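Local coordinates for protein glycerol-3-phosphate dehydrogenase [NAD(+)] (PDB 6IUY) that probably interconverts sn-glycerol 3-phosphate and dihydroxyacetone phosphate with NAD(+), and through an added magnesium-binding haloacid dehalogenase-like domain can convert dihydroxyacetone phosphate directly to glycerol, at residues D475-G480 and P599-L604; N529-E534 and K554-G559; L566-V571 and T589-I594. All coordinates share one frame; numbering follows the deposited sequence.

Interaction 1. Residues D475-G480 and P599-L604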
loop_
_atom_site.group_PDB
_atom_site.type_symbol
_atom_site.label_atom_id
_atom_site.label_comp_id
_atom_site.label_asym_id
_atom_site.label_seq_id
_atom_site.Cartn_x
_atom_site.Cartn_y
_atom_site.Cartn_z
ATOM N N ASP A 475 16.402 15.547 -6.213
ATOM C CA ASP A 475 16.417 16.044 -7.580
ATOM C C ASP A 475 17.440 17.157 -7.757
ATOM O O ASP A 475 18.109 17.242 -8.789
ATOM C CB ASP A 475 15.040 16.573 -7.984
ATOM C CG ASP A 475 14.032 15.466 -8.291
ATOM O OD1 ASP A 475 14.435 14.307 -8.467
ATOM O OD2 ASP A 475 12.813 15.770 -8.375
ATOM N N GLY A 476 17.531 18.034 -6.764
ATOM C CA GLY A 476 18.439 19.165 -6.825
ATOM C C GLY A 476 19.879 18.683 -6.814
ATOM O O GLY A 476 20.732 19.261 -7.470
ATOM N N LEU A 477 20.131 17.603 -6.079
ATOM C CA LEU A 477 21.442 16.968 -6.040
ATOM C C LEU A 477 21.844 16.281 -7.335
ATOM O O LEU A 477 23.023 16.111 -7.587
ATOM C CB LEU A 477 21.485 15.933 -4.936
ATOM C CG LEU A 477 21.538 16.496 -3.538
ATOM C CD1 LEU A 477 21.707 15.351 -2.571
ATOM C CD2 LEU A 477 22.709 17.448 -3.496
ATOM N N GLY A 478 20.875 15.842 -8.134
ATOM C CA GLY A 478 21.199 15.076 -9.315
ATOM C C GLY A 478 21.030 13.560 -9.198
ATOM O O GLY A 478 21.237 12.865 -10.183
ATOM N N VAL A 479 20.634 13.045 -8.030
ATOM C CA VAL A 479 20.524 11.593 -7.822
ATOM C C VAL A 479 19.596 10.906 -8.833
ATOM O O VAL A 479 18.678 11.525 -9.356
ATOM C CB VAL A 479 20.054 11.258 -6.375
ATOM C CG1 VAL A 479 20.905 12.011 -5.363
ATOM C CG2 VAL A 479 18.564 11.574 -6.170
ATOM N N GLY A 480 19.866 9.635 -9.141
ATOM C CA GLY A 480 19.122 8.933 -10.183
ATOM C C GLY A 480 17.891 8.212 -9.663
ATOM O O GLY A 480 17.633 8.201 -8.468
ATOM N N PRO A 599 24.442 18.725 5.473
ATOM C CA PRO A 599 24.507 19.217 4.097
ATOM C C PRO A 599 23.512 18.465 3.230
ATOM O O PRO A 599 23.217 17.301 3.517
ATOM C CB PRO A 599 25.946 18.906 3.679
ATOM C CG PRO A 599 26.288 17.683 4.486
ATOM C CD PRO A 599 25.605 17.886 5.820
ATOM N N PRO A 600 22.999 19.109 2.181
ATOM C CA PRO A 600 22.003 18.435 1.350
ATOM C C PRO A 600 22.504 17.097 0.808
ATOM O O PRO A 600 21.696 16.197 0.568
ATOM C CB PRO A 600 21.753 19.434 0.212
ATOM C CG PRO A 600 22.197 20.772 0.762
ATOM C CD PRO A 600 23.294 20.482 1.736
ATOM N N THR A 601 23.815 16.959 0.631
ATOM C CA THR A 601 24.370 15.746 0.023
ATOM C C THR A 601 24.185 14.500 0.885
ATOM O O THR A 601 24.381 13.383 0.401
ATOM C CB THR A 601 25.869 15.889 -0.268
ATOM O OG1 THR A 601 26.571 16.001 0.969
ATOM C CG2 THR A 601 26.149 17.121 -1.119
ATOM N N MET A 602 23.814 14.681 2.149
ATOM C CA MET A 602 23.615 13.554 3.063
ATOM C C MET A 602 22.201 12.983 3.031
ATOM O O MET A 602 21.835 12.194 3.903
ATOM C CB MET A 602 23.943 13.962 4.504
ATOM C CG MET A 602 25.430 14.142 4.806
ATOM S SD MET A 602 26.409 12.643 4.562
ATOM C CE MET A 602 25.622 11.518 5.703
ATOM N N ILE A 603 21.407 13.362 2.035
ATOM C CA ILE A 603 19.992 12.976 2.031
ATOM C C ILE A 603 19.804 11.462 1.855
ATOM O O ILE A 603 18.883 10.891 2.423
ATOM C CB ILE A 603 19.197 13.734 0.936
ATOM C CG1 ILE A 603 17.680 13.552 1.111
ATOM C CG2 ILE A 603 19.601 13.285 -0.447
ATOM C CD1 ILE A 603 17.103 14.257 2.281
ATOM N N LEU A 604 20.660 10.797 1.084
ATOM C CA LEU A 604 20.512 9.351 0.931
ATOM C C LEU A 604 21.192 8.612 2.092
ATOM O O LEU A 604 21.148 7.393 2.165
ATOM C CB LEU A 604 21.084 8.875 -0.403
ATOM C CG LEU A 604 20.524 9.561 -1.657
ATOM C CD1 LEU A 604 21.398 9.255 -2.875
ATOM C CD2 LEU A 604 19.084 9.121 -1.897
#
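Leu477 turns its CG anti to its own carbonyl carbon (chi1 -73°), and this carries both methyls of the branch out to the turn at Pro600-Thr601. Val479 uses a similar first torsion (chi1 -50°), which sends CG1 toward Leu604. The contact belongs to the all-helical C-terminal domain of the NAD-dependent glycerol-3-phosphate dehydrogenase family. It joins the C-terminal end of helix 454-477 to the loop between helix 585-594 and helix 606-609. The helix stops at Gly478, where phi is positive at 100°. A side chain there would be pressed against the preceding carbonyl oxygen.

The side-chain contacts are apolar. Leu477 CD1 touches Pro600, Thr601 and Ile603. It comes closest to the backbone, where Leu477 CD1 is 3.3 Å from Pro600 O. Leu477 CD1 lies 3.6 Å from Ile603 CG2. The second methyl, Leu477 CD2, faces Thr601 CG2 at 4.2 Å, and the two side chains cross at about a right angle. Pro600 CB stands 4.3 Å from Leu477 CD2. Ile603 offers only its short branch here; its longer branch runs back to Ile590 and Ile593. Helix 528-541 also borders the site, with Ile541 against both Leu477 and Pro600. Leu604 meets Leu421 of the second subunit, so the contact lies beside the dimer interface. Val479 and Leu604 slide past each other in opposite directions, with Val479 CG1 3.7 Å from Leu604 CD1.

Interaction 2. Residues N529-E534 and K554-G559. With 13P (1,3-dihydroxyacetonephosphate), chain D.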
loop_
_atom_site.group_PDB
_atom_site.type_symbol
_atom_site.label_atom_id
_atom_site.label_comp_id
_atom_site.label_asym_id
_atom_site.label_seq_id
_atom_site.Cartn_x
_atom_site.Cartn_y
_atom_site.Cartn_z
ATOM N N ASN A 529 6.182 21.352 -3.684
ATOM C CA ASN A 529 7.199 21.106 -2.667
ATOM C C ASN A 529 8.480 20.551 -3.263
ATOM O O ASN A 529 9.585 20.966 -2.885
ATOM C CB ASN A 529 6.683 20.142 -1.600
ATOM C CG ASN A 529 5.687 20.793 -0.659
ATOM O OD1 ASN A 529 6.033 21.716 0.103
ATOM N ND2 ASN A 529 4.445 20.301 -0.684
ATOM N N ARG A 530 8.321 19.595 -4.174
ATOM C CA ARG A 530 9.444 19.021 -4.935
ATOM C C ARG A 530 10.104 20.101 -5.751
ATOM O O ARG A 530 11.328 20.162 -5.847
ATOM C CB ARG A 530 8.970 17.902 -5.877
ATOM C CG ARG A 530 10.070 17.250 -6.715
ATOM C CD ARG A 530 9.612 16.917 -8.114
ATOM N NE ARG A 530 9.711 18.086 -8.991
ATOM C CZ ARG A 530 10.865 18.628 -9.367
ATOM N NH1 ARG A 530 12.017 18.113 -8.932
ATOM N NH2 ARG A 530 10.869 19.688 -10.159
ATOM N N ARG A 531 9.282 20.953 -6.359
ATOM C CA ARG A 531 9.796 21.925 -7.319
ATOM C C ARG A 531 10.657 22.972 -6.637
ATOM O O ARG A 531 11.750 23.312 -7.121
ATOM C CB ARG A 531 8.656 22.599 -8.061
ATOM C CG ARG A 531 9.137 23.562 -9.138
ATOM C CD ARG A 531 7.980 24.347 -9.743
ATOM N NE ARG A 531 8.451 25.650 -10.193
ATOM C CZ ARG A 531 7.790 26.788 -10.013
ATOM N NH1 ARG A 531 6.617 26.783 -9.395
ATOM N NH2 ARG A 531 8.306 27.927 -10.451
ATOM N N VAL A 532 10.175 23.470 -5.500
ATOM C CA VAL A 532 10.912 24.461 -4.744
ATOM C C VAL A 532 12.135 23.899 -4.040
ATOM O O VAL A 532 13.145 24.592 -3.887
ATOM C CB VAL A 532 10.026 25.124 -3.670
ATOM C CG1 VAL A 532 10.863 26.093 -2.841
ATOM C CG2 VAL A 532 8.854 25.828 -4.330
ATOM N N ALA A 533 12.016 22.670 -3.554
ATOM C CA ALA A 533 13.091 22.046 -2.823
ATOM C C ALA A 533 14.234 21.723 -3.784
ATOM O O ALA A 533 15.390 21.856 -3.425
ATOM C CB ALA A 533 12.602 20.798 -2.098
ATOM N N GLU A 534 13.904 21.342 -5.014
ATOM C CA GLU A 534 14.911 21.159 -6.051
ATOM C C GLU A 534 15.728 22.441 -6.227
ATOM O O GLU A 534 16.964 22.409 -6.165
ATOM C CB GLU A 534 14.264 20.763 -7.377
ATOM C CG GLU A 534 15.227 20.783 -8.595
ATOM C CD GLU A 534 14.577 20.215 -9.857
ATOM O OE1 GLU A 534 13.618 20.819 -10.383
ATOM O OE2 GLU A 534 15.001 19.145 -10.323
ATOM N N LYS A 554 8.117 32.916 -2.383
ATOM C CA LYS A 554 7.712 34.218 -2.882
ATOM C C LYS A 554 8.098 34.343 -4.354
ATOM O O LYS A 554 7.305 34.766 -5.217
ATOM C CB LYS A 554 8.367 35.317 -2.026
ATOM C CG LYS A 554 7.820 36.724 -2.225
ATOM C CD LYS A 554 7.727 37.462 -0.887
ATOM C CE LYS A 554 6.540 36.939 -0.065
ATOM N NZ LYS A 554 6.370 37.575 1.277
ATOM N N GLU A 555 9.311 33.905 -4.652
ATOM C CA GLU A 555 9.866 34.028 -5.997
ATOM C C GLU A 555 9.251 33.054 -7.011
ATOM O O GLU A 555 9.126 33.391 -8.191
ATOM C CB GLU A 555 11.390 33.822 -5.922
ATOM C CG GLU A 555 12.182 33.883 -7.236
ATOM C CD GLU A 555 13.670 33.506 -7.016
ATOM O OE1 GLU A 555 14.172 33.670 -5.880
ATOM O OE2 GLU A 555 14.326 33.010 -7.961
ATOM N N MET A 556 8.873 31.850 -6.566
ATOM C CA MET A 556 8.464 30.784 -7.508
ATOM C C MET A 556 6.964 30.458 -7.567
ATOM O O MET A 556 6.466 30.031 -8.606
ATOM C CB MET A 556 9.221 29.489 -7.167
ATOM C CG MET A 556 10.765 29.573 -7.327
ATOM S SD MET A 556 11.602 28.124 -6.679
ATOM C CE MET A 556 10.974 26.894 -7.828
ATOM N N LEU A 557 6.239 30.614 -6.461
ATOM C CA LEU A 557 4.890 30.053 -6.412
ATOM C C LEU A 557 3.745 31.071 -6.594
ATOM O O LEU A 557 2.567 30.713 -6.515
ATOM C CB LEU A 557 4.702 29.290 -5.102
ATOM C CG LEU A 557 5.713 28.165 -4.803
ATOM C CD1 LEU A 557 5.352 27.447 -3.518
ATOM C CD2 LEU A 557 5.771 27.172 -5.935
ATOM N N ASN A 558 4.084 32.327 -6.863
ATOM C CA ASN A 558 3.085 33.276 -7.312
ATOM C C ASN A 558 1.901 33.403 -6.370
ATOM O O ASN A 558 0.745 33.315 -6.808
ATOM C CB ASN A 558 2.578 32.866 -8.682
ATOM C CG ASN A 558 3.655 32.958 -9.761
ATOM O OD1 ASN A 558 3.927 34.041 -10.288
ATOM N ND2 ASN A 558 4.243 31.812 -10.127
ATOM N N GLY A 559 2.187 33.551 -5.080
ATOM C CA GLY A 559 1.125 33.694 -4.090
ATOM C C GLY A 559 0.719 32.400 -3.401
ATOM O O GLY A 559 0.247 32.443 -2.269
HETATM P P 13P D . 2.391 20.307 -3.467
HETATM O O1P 13P D . 1.881 18.894 -3.318
HETATM O O2P 13P D . 2.022 20.746 -4.854
HETATM O O3P 13P D . 3.884 20.277 -3.273
HETATM O O1 13P D . 1.801 21.379 -2.439
HETATM C C1 13P D . 1.022 21.017 -1.321
HETATM C C2 13P D . -0.031 20.097 -1.841
HETATM O O2 13P D . -0.447 20.240 -2.972
HETATM C C3 13P D . -0.575 18.990 -0.984
HETATM O O3 13P D . -0.769 17.847 -1.803
#
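The dihydroxyacetone phosphate pocket borders this contact at the start of segment 529-534. Across the two segments, Arg531 and Met556 come at each other from opposite directions. Arg531 CG is anti to the backbone N (chi1 -176°), and the chain stays extended from CG to NE. Met556 CE lies over one face of the guanidinium, 3.7 Å from Arg531 NE. Both terminal nitrogens turn to one backbone oxygen: Arg531 NH1 and Arg531 NH2 each make a weak hydrogen bond to Met556 O, both 3.3 Å long, with N-H...O angles near 142°. Leu557 CD2 is 3.6 Å from Arg531 NH1 and 3.7 Å from Val532 CG2.

The pair joins helix 528-541 to the end of helix 549-556 in the helical substrate-binding domain of the dehydrogenase. The segment ends at Gly559, which touches NAD. Asn529 takes no part in that packing. Asn529 N donates to O3P of 13P at 2.6 Å, at an angle of 162°. Lys464, Lys380 and the backbone N of Arg528 also bond the ligand. Asn529 OD1 accepts the backbone N of Gly564. Arg530 NH2 forms a 3.0 Å salt bridge with Glu534 OE1, which lies close to the guanidinium plane.

Interaction 3. Residues L566-V571 and T589-I594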
loop_
_atom_site.group_PDB
_atom_site.type_symbol
_atom_site.label_atom_id
_atom_site.label_comp_id
_atom_site.label_asym_id
_atom_site.label_seq_id
_atom_site.Cartn_x
_atom_site.Cartn_y
_atom_site.Cartn_z
ATOM N N LEU A 566 6.891 23.725 6.486
ATOM C CA LEU A 566 6.053 23.915 7.675
ATOM C C LEU A 566 5.705 22.555 8.293
ATOM O O LEU A 566 5.760 22.376 9.512
ATOM C CB LEU A 566 4.769 24.676 7.326
ATOM C CG LEU A 566 4.915 26.153 6.937
ATOM C CD1 LEU A 566 3.586 26.696 6.423
ATOM C CD2 LEU A 566 5.397 26.967 8.109
ATOM N N THR A 567 5.358 21.586 7.454
ATOM C CA THR A 567 4.996 20.274 7.982
ATOM C C THR A 567 6.235 19.582 8.556
ATOM O O THR A 567 6.152 18.902 9.562
ATOM C CB THR A 567 4.347 19.388 6.900
ATOM O OG1 THR A 567 3.295 20.114 6.253
ATOM C CG2 THR A 567 3.793 18.091 7.495
ATOM N N SER A 568 7.390 19.764 7.917
ATOM C CA SER A 568 8.639 19.206 8.447
ATOM C C SER A 568 8.887 19.704 9.871
ATOM O O SER A 568 9.202 18.913 10.770
ATOM C CB SER A 568 9.834 19.581 7.552
ATOM O OG SER A 568 11.020 18.930 7.977
ATOM N N ASP A 569 8.755 21.014 10.071
ATOM C CA ASP A 569 8.979 21.606 11.392
ATOM C C ASP A 569 7.933 21.122 12.382
ATOM O O ASP A 569 8.258 20.809 13.521
ATOM C CB ASP A 569 8.970 23.146 11.338
ATOM C CG ASP A 569 10.161 23.724 10.570
ATOM O OD1 ASP A 569 11.134 22.983 10.290
ATOM O OD2 ASP A 569 10.133 24.934 10.250
ATOM N N GLU A 570 6.678 21.046 11.965
ATOM C CA GLU A 570 5.645 20.611 12.904
ATOM C C GLU A 570 5.959 19.212 13.447
ATOM O O GLU A 570 5.957 18.990 14.656
ATOM C CB GLU A 570 4.264 20.643 12.243
ATOM C CG GLU A 570 3.785 22.069 11.934
ATOM C CD GLU A 570 2.988 22.174 10.628
ATOM O OE1 GLU A 570 2.515 21.119 10.115
ATOM O OE2 GLU A 570 2.841 23.315 10.117
ATOM N N VAL A 571 6.251 18.282 12.548
ATOM C CA VAL A 571 6.609 16.921 12.934
ATOM C C VAL A 571 7.912 16.865 13.740
ATOM O O VAL A 571 8.031 16.079 14.692
ATOM C CB VAL A 571 6.740 16.019 11.692
ATOM C CG1 VAL A 571 7.401 14.669 12.051
ATOM C CG2 VAL A 571 5.396 15.816 11.082
ATOM N N THR A 589 16.590 13.871 9.076
ATOM C CA THR A 589 17.688 14.459 8.313
ATOM C C THR A 589 17.154 15.465 7.296
ATOM O O THR A 589 17.848 16.418 6.965
ATOM C CB THR A 589 18.594 13.404 7.620
ATOM O OG1 THR A 589 18.347 13.368 6.214
ATOM C CG2 THR A 589 18.426 12.037 8.214
ATOM N N ILE A 590 15.916 15.304 6.835
ATOM C CA ILE A 590 15.302 16.345 5.996
ATOM C C ILE A 590 15.178 17.693 6.729
ATOM O O ILE A 590 15.420 18.752 6.139
ATOM C CB ILE A 590 13.904 15.925 5.503
ATOM C CG1 ILE A 590 14.004 14.785 4.488
ATOM C CG2 ILE A 590 13.178 17.122 4.909
ATOM C CD1 ILE A 590 12.651 14.217 4.049
ATOM N N ASN A 591 14.797 17.652 8.008
ATOM C CA ASN A 591 14.648 18.869 8.811
ATOM C C ASN A 591 16.002 19.483 9.146
ATOM O O ASN A 591 16.191 20.697 9.083
ATOM C CB ASN A 591 13.867 18.579 10.102
ATOM C CG ASN A 591 13.310 19.848 10.749
ATOM O OD1 ASN A 591 13.902 20.390 11.693
ATOM N ND2 ASN A 591 12.174 20.334 10.234
ATOM N N ARG A 592 16.948 18.623 9.496
ATOM C CA ARG A 592 18.308 19.045 9.738
ATOM C C ARG A 592 18.951 19.665 8.489
ATOM O O ARG A 592 19.810 20.547 8.605
ATOM C CB ARG A 592 19.119 17.859 10.241
ATOM C CG ARG A 592 18.690 17.398 11.623
ATOM C CD ARG A 592 19.855 17.541 12.582
ATOM N NE ARG A 592 20.727 16.375 12.527
ATOM C CZ ARG A 592 21.984 16.330 12.963
ATOM N NH1 ARG A 592 22.572 17.401 13.483
ATOM N NH2 ARG A 592 22.659 15.192 12.855
ATOM N N ILE A 593 18.532 19.217 7.306
ATOM C CA ILE A 593 19.022 19.776 6.029
ATOM C C ILE A 593 18.391 21.128 5.732
ATOM O O ILE A 593 19.082 22.097 5.419
ATOM C CB ILE A 593 18.743 18.817 4.843
ATOM C CG1 ILE A 593 19.629 17.576 4.962
ATOM C CG2 ILE A 593 18.967 19.518 3.491
ATOM C CD1 ILE A 593 19.302 16.524 3.987
ATOM N N ILE A 594 17.065 21.182 5.808
ATOM C CA ILE A 594 16.362 22.456 5.750
ATOM C C ILE A 594 17.011 23.502 6.653
ATOM O O ILE A 594 17.202 24.643 6.249
ATOM C CB ILE A 594 14.910 22.314 6.175
ATOM C CG1 ILE A 594 14.113 21.582 5.090
ATOM C CG2 ILE A 594 14.318 23.702 6.482
ATOM C CD1 ILE A 594 12.929 20.835 5.645
#
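Ser568 and Asp569 both receive hydrogen bonds from the side-chain amide of Asn591. Asn591 CG lies opposite the backbone N about the first bond (chi1 -162°), which carries the amide out toward these two residues. The bond from Asn591 ND2 to Ser568 OG is 2.9 Å long and nearly straight, at 175°. It runs in the amide plane. The second, from Asn591 ND2 to Asp569 OD1, is 2.8 Å and more bent. It uses the anti lone pair of OD1, and the oxygen is tilted from the amide plane. The carboxylate and amide planes are nearly perpendicular. His595 NE2 bonds the same Asp569 OD1, so this oxygen has two partners. Two bonds to different residues probably fix the rotation of the Asn591 amide.

These bonds link helix 564-577 and helix 585-594 within the helical C-terminal domain. The short segments cross at -118°, and their axes approach to 9.7 Å. A leucine in place of Asn591 would probably leave Ser568 OG without its buried amide donor and take one of the two partners from Asp569 OD1.

Packing contacts are few. Ile594 CD1 sits 3.6 Å from Ser568 OG and 3.8 Å from Ser568 CB. Ile590 CG2 is farther, 4.2 Å from Ser568 OG.

How the interactions relate
All three contacts lie in the helical C-terminal domain. Interactions 2 and 3 are both nested in the chain loop that interaction 1 closes. Interactions 1 and 2 touch through a short salt bridge between Asp475 OD2 and Arg530 NH1. Interactions 1 and 3 meet through isoleucines, with Ile603 CD1 3.6 Å from Ile593 CD1. Interactions 2 and 3 do not touch; their nearest atoms are about 7 Å apart. Interaction 2 alone reaches the bound substrate, through Asn529. In interaction 3, the side chain of Ser568 is about 12 Å from that ligand. Interaction 1 lies away from the annotated sites, near the second subunit.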